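Local coordinates for transcobalamin-1 (Homo sapiens, PDB 4KKI), which binds vitamin B12 with femtomolar affinity, sequesters it and protects it from the acid of the stomach, at residues H117-D120 with K121-K125; K125-A128 with E129-N132; Y145-S148 with L149-L152; A164-V167 with N168-P172; T244-A247 with M248-L251. All coordinates share one frame; numbering follows the deposited sequence.

Overall arrangement
Five local contacts, each bonded i to i+4 along a helix and one of them running off a helix end, sample the alpha6-alpha6 barrel of the N-terminal domain; being local, none closes a long loop and none nests in another. From the N terminus, contact 1 opens helix 118-135 and contact 2 continues it, the two sharing K125. Contact 3, on helix 144-156, receives L122 from contact 1 and F126 from contact 2. Contact 4 ends helix 163-169, lays F170 against contact 3 and sets E165 and H169 beside I130 of contact 2. Much later, contact 5 on helix 244-252 meets contact 3 through Y145 and E246, next to bound cyanocobalamin.

Contact 1. Residues H117-D120 with K121-K125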
loop_
_atom_site.group_PDB
_atom_site.type_symbol
_atom_site.label_atom_id
_atom_site.label_comp_id
_atom_site.label_asym_id
_atom_site.label_seq_id
_atom_site.Cartn_x
_atom_site.Cartn_y
_atom_site.Cartn_z
ATOM N N HIS A 117 22.227 -2.612 -10.788
ATOM C CA HIS A 117 22.321 -3.639 -9.750
ATOM C C HIS A 117 21.303 -3.428 -8.630
ATOM O O HIS A 117 21.634 -3.514 -7.446
ATOM C CB HIS A 117 23.746 -3.721 -9.191
ATOM C CG HIS A 117 24.733 -4.305 -10.152
ATOM N ND1 HIS A 117 25.191 -5.602 -10.053
ATOM C CD2 HIS A 117 25.334 -3.777 -11.244
ATOM C CE1 HIS A 117 26.039 -5.843 -11.036
ATOM N NE2 HIS A 117 26.144 -4.752 -11.773
ATOM N N LEU A 118 20.062 -3.161 -9.019
ATOM C CA LEU A 118 19.001 -2.858 -8.066
ATOM C C LEU A 118 18.631 -4.063 -7.209
ATOM O O LEU A 118 18.243 -3.913 -6.049
ATOM C CB LEU A 118 17.765 -2.325 -8.794
ATOM C CG LEU A 118 17.990 -1.044 -9.601
ATOM C CD1 LEU A 118 16.680 -0.524 -10.178
ATOM C CD2 LEU A 118 18.664 0.017 -8.743
ATOM N N ILE A 119 18.747 -5.254 -7.786
ATOM C CA ILE A 119 18.458 -6.483 -7.058
ATOM C C ILE A 119 19.465 -6.659 -5.927
ATOM O O ILE A 119 19.092 -6.963 -4.793
ATOM C CB ILE A 119 18.492 -7.715 -7.987
ATOM C CG1 ILE A 119 17.348 -7.650 -9.001
ATOM C CG2 ILE A 119 18.396 -9.000 -7.182
ATOM C CD1 ILE A 119 17.310 -8.836 -9.946
ATOM N N ASP A 120 20.741 -6.452 -6.242
ATOM C CA ASP A 120 21.794 -6.511 -5.237
ATOM C C ASP A 120 21.550 -5.476 -4.144
ATOM O O ASP A 120 21.725 -5.760 -2.959
ATOM C CB ASP A 120 23.171 -6.301 -5.876
ATOM C CG ASP A 120 23.588 -7.459 -6.764
ATOM O OD1 ASP A 120 22.699 -8.192 -7.246
ATOM O OD2 ASP A 120 24.804 -7.638 -6.985
ATOM N N LYS A 121 21.129 -4.280 -4.548
ATOM C CA LYS A 121 20.867 -3.205 -3.595
ATOM C C LYS A 121 19.674 -3.537 -2.707
ATOM O O LYS A 121 19.659 -3.206 -1.521
ATOM C CB LYS A 121 20.645 -1.875 -4.321
ATOM C CG LYS A 121 21.918 -1.251 -4.875
ATOM C CD LYS A 121 22.856 -0.828 -3.755
ATOM C CE LYS A 121 24.212 -0.391 -4.294
ATOM N NZ LYS A 121 24.103 0.709 -5.291
ATOM N N LEU A 122 18.680 -4.198 -3.289
ATOM C CA LEU A 122 17.496 -4.604 -2.545
ATOM C C LEU A 122 17.846 -5.651 -1.492
ATOM O O LEU A 122 17.283 -5.651 -0.398
ATOM C CB LEU A 122 16.418 -5.138 -3.490
ATOM C CG LEU A 122 15.107 -5.545 -2.818
ATOM C CD1 LEU A 122 14.500 -4.367 -2.071
ATOM C CD2 LEU A 122 14.125 -6.100 -3.835
ATOM N N GLU A 123 18.781 -6.536 -1.823
ATOM C CA GLU A 123 19.242 -7.551 -0.880
ATOM C C GLU A 123 19.867 -6.909 0.355
ATOM O O GLU A 123 19.652 -7.364 1.479
ATOM C CB GLU A 123 20.246 -8.491 -1.547
ATOM C CG GLU A 123 19.653 -9.332 -2.661
ATOM C CD GLU A 123 20.704 -10.108 -3.431
ATOM O OE1 GLU A 123 21.889 -10.056 -3.043
ATOM O OE2 GLU A 123 20.343 -10.768 -4.427
ATOM N N ASN A 124 20.637 -5.848 0.139
ATOM C CA ASN A 124 21.262 -5.126 1.237
ATOM C C ASN A 124 20.237 -4.363 2.071
ATOM O O ASN A 124 20.269 -4.405 3.301
ATOM C CB ASN A 124 22.344 -4.174 0.717
ATOM C CG ASN A 124 23.461 -4.903 -0.006
ATOM O OD1 ASN A 124 23.724 -6.077 0.256
ATOM N ND2 ASN A 124 24.125 -4.208 -0.923
ATOM N N LYS A 125 19.324 -3.669 1.397
ATOM C CA LYS A 125 18.287 -2.912 2.091
ATOM C C LYS A 125 17.369 -3.838 2.879
ATOM O O LYS A 125 16.952 -3.513 3.990
ATOM C CB LYS A 125 17.479 -2.060 1.109
ATOM C CG LYS A 125 18.260 -0.895 0.519
ATOM C CD LYS A 125 17.383 -0.031 -0.372
ATOM C CE LYS A 125 18.183 1.095 -1.008
ATOM N NZ LYS A 125 18.764 2.005 0.015
#
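K121 donates its backbone N-H to the carbonyl O of H117, 3.0 Å away, opening the regular bonding of a helix whose N-cap position H117 occupies. The next three amides repeat the step: L122 N reaches L118 O at 2.8 Å, E123 N reaches I119 O at 3.0 Å, and N124 N reaches D120 O over a longer 3.3 Å. Each of the four carbonyls thus has an amide partner one turn on.

Side chains add mostly carbon and like charge. E123 has CG beside its own backbone N (chi1 -65°), which lays the start of the chain over I119 O, CG 3.2 Å from that oxygen. Beyond CG the chain runs extended, and OE2 passes the CG2 branch of I119 at 3.8 Å. The same OE2 faces D120 OD1 at 4.5 Å, a like charge that probably adds mild repulsion; the hydrogen bond of E123 OE2 is with the backbone N of N160. K121 folds CG back to 3.4 Å from H117 O. L122 packs against helices 92-102 and 144-156, while D120 and N124 are exposed. These are the N-terminal two turns of an amphipathic alpha-helix in an alpha6-alpha6 barrel.

Contact 2. Residues K125-A128 with E129-N132; sequences KFQA and EIEN
F126 and I130 form the apolar part of these two turns of alpha-helix, a middle section of helix 118-135 in the alpha6-alpha6 barrel. CG of F126 lies anti to its backbone N (chi1 171°), which places the ring where I130 CG1 stands over one face, 4.2 Å above the plane and offset toward the rim. CD1 of the same isoleucine comes to 4.1 Å from CZ of the ring. Beyond the pair, F126 packs on L147, D150 and V151, and I130 on E165 and H169.

Backbone bonds are the second kind. The amides of E129, I130, E131 and N132 donate in turn to the carbonyls of K125, F126, Q127 and A128; E131 N to Q127 O, at 2.9 Å, is the shortest.

Polar side chains mostly find partners beyond these turns. K125 NZ bonds to the carbonyls of L87 and V90, whereas E129 OE2 takes bonds with S92 and with T142 of the cobalamin site, which is consistent with a second-shell role.

Q127 and E131 meet at about a right angle, with their amide and carboxylate planes 72° apart. Carbon rather than nitrogen makes the nearer approach: Q127 CG is 3.5 Å from E131 OE2.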
loop_
_atom_site.group_PDB
_atom_site.type_symbol
_atom_site.label_atom_id
_atom_site.label_comp_id
_atom_site.label_asym_id
_atom_site.label_seq_id
_atom_site.Cartn_x
_atom_site.Cartn_y
_atom_site.Cartn_z
ATOM N N LYS A 125 19.324 -3.669 1.397
ATOM C CA LYS A 125 18.287 -2.912 2.091
ATOM C C LYS A 125 17.369 -3.838 2.879
ATOM O O LYS A 125 16.952 -3.513 3.990
ATOM C CB LYS A 125 17.479 -2.060 1.109
ATOM C CG LYS A 125 18.260 -0.895 0.519
ATOM C CD LYS A 125 17.383 -0.031 -0.372
ATOM C CE LYS A 125 18.183 1.095 -1.008
ATOM N NZ LYS A 125 18.764 2.005 0.015
ATOM N N PHE A 126 17.066 -4.997 2.303
ATOM C CA PHE A 126 16.238 -5.987 2.982
ATOM C C PHE A 126 16.957 -6.541 4.207
ATOM O O PHE A 126 16.341 -6.771 5.247
ATOM C CB PHE A 126 15.851 -7.117 2.025
ATOM C CG PHE A 126 15.171 -8.274 2.699
ATOM C CD1 PHE A 126 13.883 -8.147 3.195
ATOM C CD2 PHE A 126 15.816 -9.492 2.830
ATOM C CE1 PHE A 126 13.255 -9.213 3.813
ATOM C CE2 PHE A 126 15.194 -10.561 3.447
ATOM C CZ PHE A 126 13.912 -10.421 3.940
ATOM N N GLN A 127 18.265 -6.746 4.083
ATOM C CA GLN A 127 19.064 -7.239 5.197
ATOM C C GLN A 127 19.187 -6.179 6.289
ATOM O O GLN A 127 19.310 -6.503 7.470
ATOM C CB GLN A 127 20.448 -7.681 4.719
ATOM C CG GLN A 127 21.232 -8.482 5.747
ATOM C CD GLN A 127 20.554 -9.793 6.108
ATOM O OE1 GLN A 127 19.840 -10.384 5.295
ATOM N NE2 GLN A 127 20.773 -10.253 7.335
ATOM N N ALA A 128 19.153 -4.911 5.892
ATOM C CA ALA A 128 19.195 -3.816 6.852
ATOM C C ALA A 128 17.914 -3.792 7.682
ATOM O O ALA A 128 17.943 -3.481 8.873
ATOM C CB ALA A 128 19.403 -2.485 6.145
ATOM N N GLU A 129 16.795 -4.126 7.044
ATOM C CA GLU A 129 15.520 -4.248 7.741
ATOM C C GLU A 129 15.619 -5.333 8.806
ATOM O O GLU A 129 15.176 -5.148 9.940
ATOM C CB GLU A 129 14.399 -4.597 6.757
ATOM C CG GLU A 129 14.150 -3.558 5.674
ATOM C CD GLU A 129 13.194 -2.463 6.113
ATOM O OE1 GLU A 129 12.775 -2.470 7.291
ATOM O OE2 GLU A 129 12.858 -1.596 5.277
ATOM N N ILE A 130 16.212 -6.461 8.427
ATOM C CA ILE A 130 16.384 -7.595 9.328
ATOM C C ILE A 130 17.277 -7.236 10.511
ATOM O O ILE A 130 16.953 -7.532 11.662
ATOM C CB ILE A 130 16.995 -8.807 8.594
ATOM C CG1 ILE A 130 16.106 -9.231 7.424
ATOM C CG2 ILE A 130 17.203 -9.968 9.554
ATOM C CD1 ILE A 130 14.730 -9.702 7.842
ATOM N N GLU A 131 18.400 -6.587 10.222
ATOM C CA GLU A 131 19.361 -6.227 11.258
ATOM C C GLU A 131 18.808 -5.145 12.179
ATOM O O GLU A 131 19.257 -4.997 13.315
ATOM C CB GLU A 131 20.687 -5.789 10.633
ATOM C CG GLU A 131 21.409 -6.913 9.901
ATOM C CD GLU A 131 22.579 -6.422 9.072
ATOM O OE1 GLU A 131 22.861 -5.206 9.096
ATOM O OE2 GLU A 131 23.214 -7.255 8.392
ATOM N N ASN A 132 17.827 -4.396 11.691
ATOM C CA ASN A 132 17.172 -3.404 12.530
ATOM C C ASN A 132 16.211 -4.064 13.512
ATOM O O ASN A 132 16.036 -3.590 14.634
ATOM C CB ASN A 132 16.442 -2.361 11.686
ATOM C CG ASN A 132 15.921 -1.208 12.518
ATOM O OD1 ASN A 132 16.643 -0.252 12.795
ATOM N ND2 ASN A 132 14.663 -1.297 12.929
#

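Contact 3. Residues Y145-S148 with L149-L152; sequences YQLS and LDVL
Y145 and L149, one helical turn apart, make the closest apolar side-chain contact in this wholly buried part of helix 144-156. The tyrosine can be followed outward. From CB, the ring is carried anti to the backbone N (chi1 -176°), which brings one of its sides toward the following turn. CD2 lies 4.0 Å from L149 CD1, and CE2 comes nearer to the same methyl at 3.8 Å; the methyl approaches the ring obliquely. At the tip, OH leaves the turn altogether to hydrogen-bond E246 OE1 on helix 244-252. M190 of helix 185-203 also touches the tyrosine side chain.

Beneath these side chains the backbone of the alpha-helix is regular. V151 N to L147 O has the straightest N-H bond of the four, at 167°, and D150 N to Q146 O is short at 2.7 Å.

D150 folds its carboxylate back over Q146 O, with CG only 3.0 Å from that carbonyl oxygen. Both carboxylate oxygens of D150 lie 3.2 Å from Q146 O, acceptor to acceptor, and OD2 has its hydrogen bond with S92 OG, which probably offsets this. S148 OG is satisfied within the helix, by Y144 O.

Q146 reaches out of the turn, its NE2 hydrogen-bonding to the bound cyanocobalamin while OE1 bonds to S91 OG and G93 N. With OE1 held by those groups, the amide is probably fixed in the rotation that points its N-H at the ligand.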
loop_
_atom_site.group_PDB
_atom_site.type_symbol
_atom_site.label_atom_id
_atom_site.label_comp_id
_atom_site.label_asym_id
_atom_site.label_seq_id
_atom_site.Cartn_x
_atom_site.Cartn_y
_atom_site.Cartn_z
ATOM N N TYR A 145 4.733 -4.508 5.452
ATOM C CA TYR A 145 4.211 -4.319 4.109
ATOM C C TYR A 145 5.375 -4.196 3.125
ATOM O O TYR A 145 5.388 -4.845 2.078
ATOM C CB TYR A 145 3.322 -3.077 4.062
ATOM C CG TYR A 145 2.646 -2.827 2.736
ATOM C CD1 TYR A 145 1.417 -3.407 2.440
ATOM C CD2 TYR A 145 3.227 -1.997 1.787
ATOM C CE1 TYR A 145 0.791 -3.174 1.230
ATOM C CE2 TYR A 145 2.608 -1.756 0.576
ATOM C CZ TYR A 145 1.392 -2.347 0.301
ATOM O OH TYR A 145 0.778 -2.106 -0.904
ATOM N N GLN A 146 6.362 -3.377 3.478
ATOM C CA GLN A 146 7.553 -3.218 2.650
ATOM C C GLN A 146 8.422 -4.469 2.698
ATOM O O GLN A 146 9.002 -4.872 1.689
ATOM C CB GLN A 146 8.364 -1.993 3.080
ATOM C CG GLN A 146 7.620 -0.679 2.913
ATOM C CD GLN A 146 8.539 0.526 2.941
ATOM O OE1 GLN A 146 9.734 0.418 2.667
ATOM N NE2 GLN A 146 7.982 1.684 3.272
ATOM N N LEU A 147 8.501 -5.083 3.874
ATOM C CA LEU A 147 9.255 -6.318 4.040
ATOM C C LEU A 147 8.700 -7.397 3.120
ATOM O O LEU A 147 9.449 -8.204 2.566
ATOM C CB LEU A 147 9.194 -6.791 5.491
ATOM C CG LEU A 147 10.312 -7.736 5.930
ATOM C CD1 LEU A 147 11.628 -6.980 6.038
ATOM C CD2 LEU A 147 9.965 -8.406 7.245
ATOM N N SER A 148 7.380 -7.399 2.956
ATOM C CA SER A 148 6.719 -8.344 2.064
ATOM C C SER A 148 7.010 -7.978 0.618
ATOM O O SER A 148 7.244 -8.850 -0.218
ATOM C CB SER A 148 5.210 -8.349 2.308
ATOM O OG SER A 148 4.909 -8.681 3.650
ATOM N N LEU A 149 6.983 -6.681 0.329
ATOM C CA LEU A 149 7.365 -6.187 -0.988
ATOM C C LEU A 149 8.790 -6.621 -1.321
ATOM O O LEU A 149 9.083 -6.996 -2.455
ATOM C CB LEU A 149 7.247 -4.661 -1.053
ATOM C CG LEU A 149 5.855 -4.059 -1.252
ATOM C CD1 LEU A 149 5.898 -2.542 -1.127
ATOM C CD2 LEU A 149 5.297 -4.464 -2.603
ATOM N N ASP A 150 9.668 -6.576 -0.321
ATOM C CA ASP A 150 11.067 -6.957 -0.508
ATOM C C ASP A 150 11.210 -8.419 -0.907
ATOM O O ASP A 150 11.862 -8.740 -1.901
ATOM C CB ASP A 150 11.873 -6.688 0.762
ATOM C CG ASP A 150 11.921 -5.220 1.122
ATOM O OD1 ASP A 150 11.778 -4.378 0.211
ATOM O OD2 ASP A 150 12.093 -4.909 2.319
ATOM N N VAL A 151 10.601 -9.301 -0.122
ATOM C CA VAL A 151 10.650 -10.730 -0.397
ATOM C C VAL A 151 10.021 -11.042 -1.752
ATOM O O VAL A 151 10.551 -11.844 -2.519
ATOM C CB VAL A 151 9.946 -11.540 0.710
ATOM C CG1 VAL A 151 9.919 -13.021 0.359
ATOM C CG2 VAL A 151 10.642 -11.318 2.044
ATOM N N LEU A 152 8.899 -10.390 -2.047
ATOM C CA LEU A 152 8.194 -10.601 -3.307
ATOM C C LEU A 152 9.081 -10.276 -4.505
ATOM O O LEU A 152 9.196 -11.072 -5.438
ATOM C CB LEU A 152 6.915 -9.759 -3.353
ATOM C CG LEU A 152 6.087 -9.798 -4.641
ATOM C CD1 LEU A 152 5.661 -11.221 -4.974
ATOM C CD2 LEU A 152 4.870 -8.886 -4.525
#

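Contact 4. Residues A164-V167 with N168-P172; sequences AEVV and NHFTP
E165 and H169 lie side by side, with carboxylate and imidazole planes 32° apart. A chi1 of -147° puts the glutamate CG at the edge of the imidazole, in its plane and 3.9 Å from H169 CD2, and the bend at chi2 then brings OE2 to 3.6 Å from H169 NE2, longer than a usual hydrogen bond. The ring also turns an edge to the backbone: CD2 is 3.1 Å from E165 O, the same carbonyl that accepts the H169 amide. Over one ring face sits CB of N168. An alanine in place of H169 would remove the imidazole and is likely to leave I130 and M133 without the ring they pack on and the E165 carboxylate freer to turn.

This is the C-terminal end of helix 163-169, a short helix of the alpha6-alpha6 barrel domain, with F170 the first residue to leave helical geometry. V166 O is shared there, taking a bond from F170 N at 2.9 Å, nearly in line with its C=O, and a weak one from H169 N.

F170 has its ring beside the backbone N (chi1 -80°), a setting that brings CD1 back to 3.4 Å from V166 O, which lies at the ring edge. The ring crosses V166 at an angle, CD1 meeting the CG1 methyl at 3.9 Å, and it also packs on L147, S148 and V151 of helix 144-156 and on L195. V167 touches N216, I217 and the glycan carried by N216, while its carbonyl O bonds to Y220 OH.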
loop_
_atom_site.group_PDB
_atom_site.type_symbol
_atom_site.label_atom_id
_atom_site.label_comp_id
_atom_site.label_asym_id
_atom_site.label_seq_id
_atom_site.Cartn_x
_atom_site.Cartn_y
_atom_site.Cartn_z
ATOM N N ALA A 164 14.839 -19.252 5.423
ATOM C CA ALA A 164 14.819 -19.410 6.871
ATOM C C ALA A 164 14.501 -18.077 7.534
ATOM O O ALA A 164 13.769 -18.023 8.522
ATOM C CB ALA A 164 16.154 -19.943 7.363
ATOM N N GLU A 165 15.052 -17.006 6.974
ATOM C CA GLU A 165 14.789 -15.658 7.460
ATOM C C GLU A 165 13.305 -15.333 7.316
ATOM O O GLU A 165 12.708 -14.704 8.189
ATOM C CB GLU A 165 15.619 -14.643 6.675
ATOM C CG GLU A 165 16.070 -13.441 7.485
ATOM C CD GLU A 165 17.286 -13.741 8.337
ATOM O OE1 GLU A 165 18.395 -13.847 7.772
ATOM O OE2 GLU A 165 17.133 -13.876 9.569
ATOM N N VAL A 166 12.719 -15.773 6.207
ATOM C CA VAL A 166 11.300 -15.562 5.941
ATOM C C VAL A 166 10.431 -16.328 6.935
ATOM O O VAL A 166 9.515 -15.765 7.536
ATOM C CB VAL A 166 10.938 -15.984 4.505
ATOM C CG1 VAL A 166 9.435 -15.950 4.303
ATOM C CG2 VAL A 166 11.642 -15.089 3.499
ATOM N N VAL A 167 10.731 -17.613 7.104
ATOM C CA VAL A 167 10.034 -18.455 8.071
ATOM C C VAL A 167 10.148 -17.874 9.478
ATOM O O VAL A 167 9.206 -17.933 10.271
ATOM C CB VAL A 167 10.595 -19.896 8.057
ATOM C CG1 VAL A 167 9.933 -20.750 9.131
ATOM C CG2 VAL A 167 10.408 -20.524 6.686
ATOM N N ASN A 168 11.305 -17.293 9.775
ATOM C CA ASN A 168 11.566 -16.739 11.096
ATOM C C ASN A 168 10.741 -15.486 11.403
ATOM O O ASN A 168 10.248 -15.324 12.518
ATOM C CB ASN A 168 13.059 -16.438 11.256
ATOM C CG ASN A 168 13.526 -16.541 12.695
ATOM O OD1 ASN A 168 14.433 -17.313 13.009
ATOM N ND2 ASN A 168 12.911 -15.762 13.578
ATOM N N HIS A 169 10.582 -14.613 10.414
ATOM C CA HIS A 169 9.990 -13.298 10.661
ATOM C C HIS A 169 8.528 -13.137 10.241
ATOM O O HIS A 169 7.822 -12.280 10.773
ATOM C CB HIS A 169 10.839 -12.200 10.012
ATOM C CG HIS A 169 12.213 -12.078 10.594
ATOM N ND1 HIS A 169 12.450 -11.530 11.836
ATOM C CD2 HIS A 169 13.424 -12.435 10.104
ATOM C CE1 HIS A 169 13.746 -11.553 12.086
ATOM N NE2 HIS A 169 14.360 -12.097 11.050
ATOM N N PHE A 170 8.070 -13.952 9.296
ATOM C CA PHE A 170 6.735 -13.763 8.728
ATOM C C PHE A 170 5.619 -14.529 9.438
ATOM O O PHE A 170 4.517 -14.658 8.905
ATOM C CB PHE A 170 6.734 -14.079 7.229
ATOM C CG PHE A 170 7.255 -12.958 6.374
ATOM C CD1 PHE A 170 8.617 -12.727 6.266
ATOM C CD2 PHE A 170 6.381 -12.135 5.679
ATOM C CE1 PHE A 170 9.100 -11.693 5.481
ATOM C CE2 PHE A 170 6.858 -11.101 4.894
ATOM C CZ PHE A 170 8.220 -10.880 4.794
ATOM N N THR A 171 5.906 -15.028 10.637
ATOM C CA THR A 171 4.902 -15.705 11.455
ATOM C C THR A 171 3.682 -14.813 11.673
ATOM O O THR A 171 3.817 -13.667 12.097
ATOM C CB THR A 171 5.472 -16.084 12.830
ATOM O OG1 THR A 171 6.858 -16.423 12.700
ATOM C CG2 THR A 171 4.710 -17.263 13.420
ATOM N N PRO A 172 2.484 -15.344 11.389
ATOM C CA PRO A 172 1.222 -14.595 11.461
ATOM C C PRO A 172 0.954 -13.951 12.823
ATOM O O PRO A 172 0.143 -13.029 12.908
ATOM C CB PRO A 172 0.169 -15.668 11.177
ATOM C CG PRO A 172 0.885 -16.680 10.362
ATOM C CD PRO A 172 2.274 -16.721 10.915
#

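Contact 5. Residues T244-A247 with M248-L251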
loop_
_atom_site.group_PDB
_atom_site.type_symbol
_atom_site.label_atom_id
_atom_site.label_comp_id
_atom_site.label_asym_id
_atom_site.label_seq_id
_atom_site.Cartn_x
_atom_site.Cartn_y
_atom_site.Cartn_z
ATOM N N THR A 244 -8.909 -3.402 0.014
ATOM C CA THR A 244 -9.660 -4.458 -0.657
ATOM C C THR A 244 -8.978 -4.971 -1.925
ATOM O O THR A 244 -8.953 -6.177 -2.181
ATOM C CB THR A 244 -11.081 -3.989 -0.996
ATOM O OG1 THR A 244 -11.785 -3.693 0.218
ATOM C CG2 THR A 244 -11.831 -5.065 -1.752
ATOM N N GLY A 245 -8.421 -4.054 -2.707
ATOM C CA GLY A 245 -7.804 -4.394 -3.979
ATOM C C GLY A 245 -6.687 -5.411 -3.851
ATOM O O GLY A 245 -6.659 -6.411 -4.566
ATOM N N GLU A 246 -5.765 -5.161 -2.930
ATOM C CA GLU A 246 -4.650 -6.072 -2.726
ATOM C C GLU A 246 -5.061 -7.288 -1.899
ATOM O O GLU A 246 -4.436 -8.343 -1.986
ATOM C CB GLU A 246 -3.450 -5.335 -2.124
ATOM C CG GLU A 246 -2.926 -4.228 -3.040
ATOM C CD GLU A 246 -1.615 -3.621 -2.573
ATOM O OE1 GLU A 246 -1.385 -3.543 -1.349
ATOM O OE2 GLU A 246 -0.809 -3.222 -3.443
ATOM N N ALA A 247 -6.129 -7.150 -1.118
ATOM C CA ALA A 247 -6.687 -8.302 -0.419
ATOM C C ALA A 247 -7.237 -9.300 -1.436
ATOM O O ALA A 247 -7.061 -10.509 -1.284
ATOM C CB ALA A 247 -7.765 -7.875 0.563
ATOM N N MET A 248 -7.893 -8.785 -2.475
ATOM C CA MET A 248 -8.393 -9.619 -3.564
ATOM C C MET A 248 -7.257 -10.386 -4.244
ATOM O O MET A 248 -7.393 -11.575 -4.529
ATOM C CB MET A 248 -9.159 -8.783 -4.598
ATOM C CG MET A 248 -10.456 -8.159 -4.086
ATOM S SD MET A 248 -11.252 -7.073 -5.295
ATOM C CE MET A 248 -11.689 -8.245 -6.576
ATOM N N GLN A 249 -6.139 -9.703 -4.494
ATOM C CA GLN A 249 -4.961 -10.347 -5.072
ATOM C C GLN A 249 -4.518 -11.525 -4.217
ATOM O O GLN A 249 -4.276 -12.620 -4.727
ATOM C CB GLN A 249 -3.793 -9.365 -5.195
ATOM C CG GLN A 249 -3.960 -8.290 -6.246
ATOM C CD GLN A 249 -2.668 -7.534 -6.493
ATOM O OE1 GLN A 249 -1.589 -8.127 -6.525
ATOM N NE2 GLN A 249 -2.770 -6.220 -6.657
ATOM N N ALA A 250 -4.408 -11.286 -2.915
ATOM C CA ALA A 250 -3.993 -12.319 -1.972
ATOM C C ALA A 250 -4.941 -13.516 -2.001
ATOM O O ALA A 250 -4.499 -14.664 -1.975
ATOM C CB ALA A 250 -3.898 -11.745 -0.568
ATOM N N LEU A 251 -6.241 -13.244 -2.064
ATOM C CA LEU A 251 -7.238 -14.309 -2.113
ATOM C C LEU A 251 -7.268 -14.998 -3.477
ATOM O O LEU A 251 -7.597 -16.183 -3.571
ATOM C CB LEU A 251 -8.628 -13.774 -1.750
ATOM C CG LEU A 251 -8.807 -13.246 -0.323
ATOM C CD1 LEU A 251 -10.229 -12.759 -0.107
ATOM C CD2 LEU A 251 -8.443 -14.310 0.706
HETATM O O HOH W 1 -5.157 -5.070 -6.878
HETATM O O HOH W 2 -1.774 -3.460 -6.149
#
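A local contact between successive turns at the start of helix 244-252, buried throughout, joins T244 to M248 and E246 to Q249 near the cobalamin pocket. Methionine and threonine supply the apolar half. M248 CG, set beside its own backbone N (chi1 -66°), passes 3.1 Å from T244 O, the carbonyl that also accepts the M248 amide at 2.8 Å. The chain runs extended to SD, 4.1 Å from the T244 methyl CG2, and bends only beyond it, at chi3. T268 touches both side chains, and A293 lies against the methionine. An alanine in place of M248 would lose everything beyond CB and would probably open a gap between this turn and helices 265-277 and 284-294, with the T244 methyl left without its thioether neighbour.

The helix is one of those of the alpha6-alpha6 barrel, and its other face carries the polar half. E246 and Q249 run side by side in the same direction, yet their carboxylate and amide planes stand 84° apart, and the pair is bridged through water. One water donates to E246 OE2 at 2.9 Å and weakly accepts from Q249 NE2. A second accepts from the same NE2 at 2.7 Å and donates weakly to G245 O, a carbonyl that also receives a long, weak bond from Q249 N. The amide is held at its other end too, as Q249 OE1 accepts from F299 N. With OE1 taken by Y145, E246 also touches Q289, a cobalamin-binding residue.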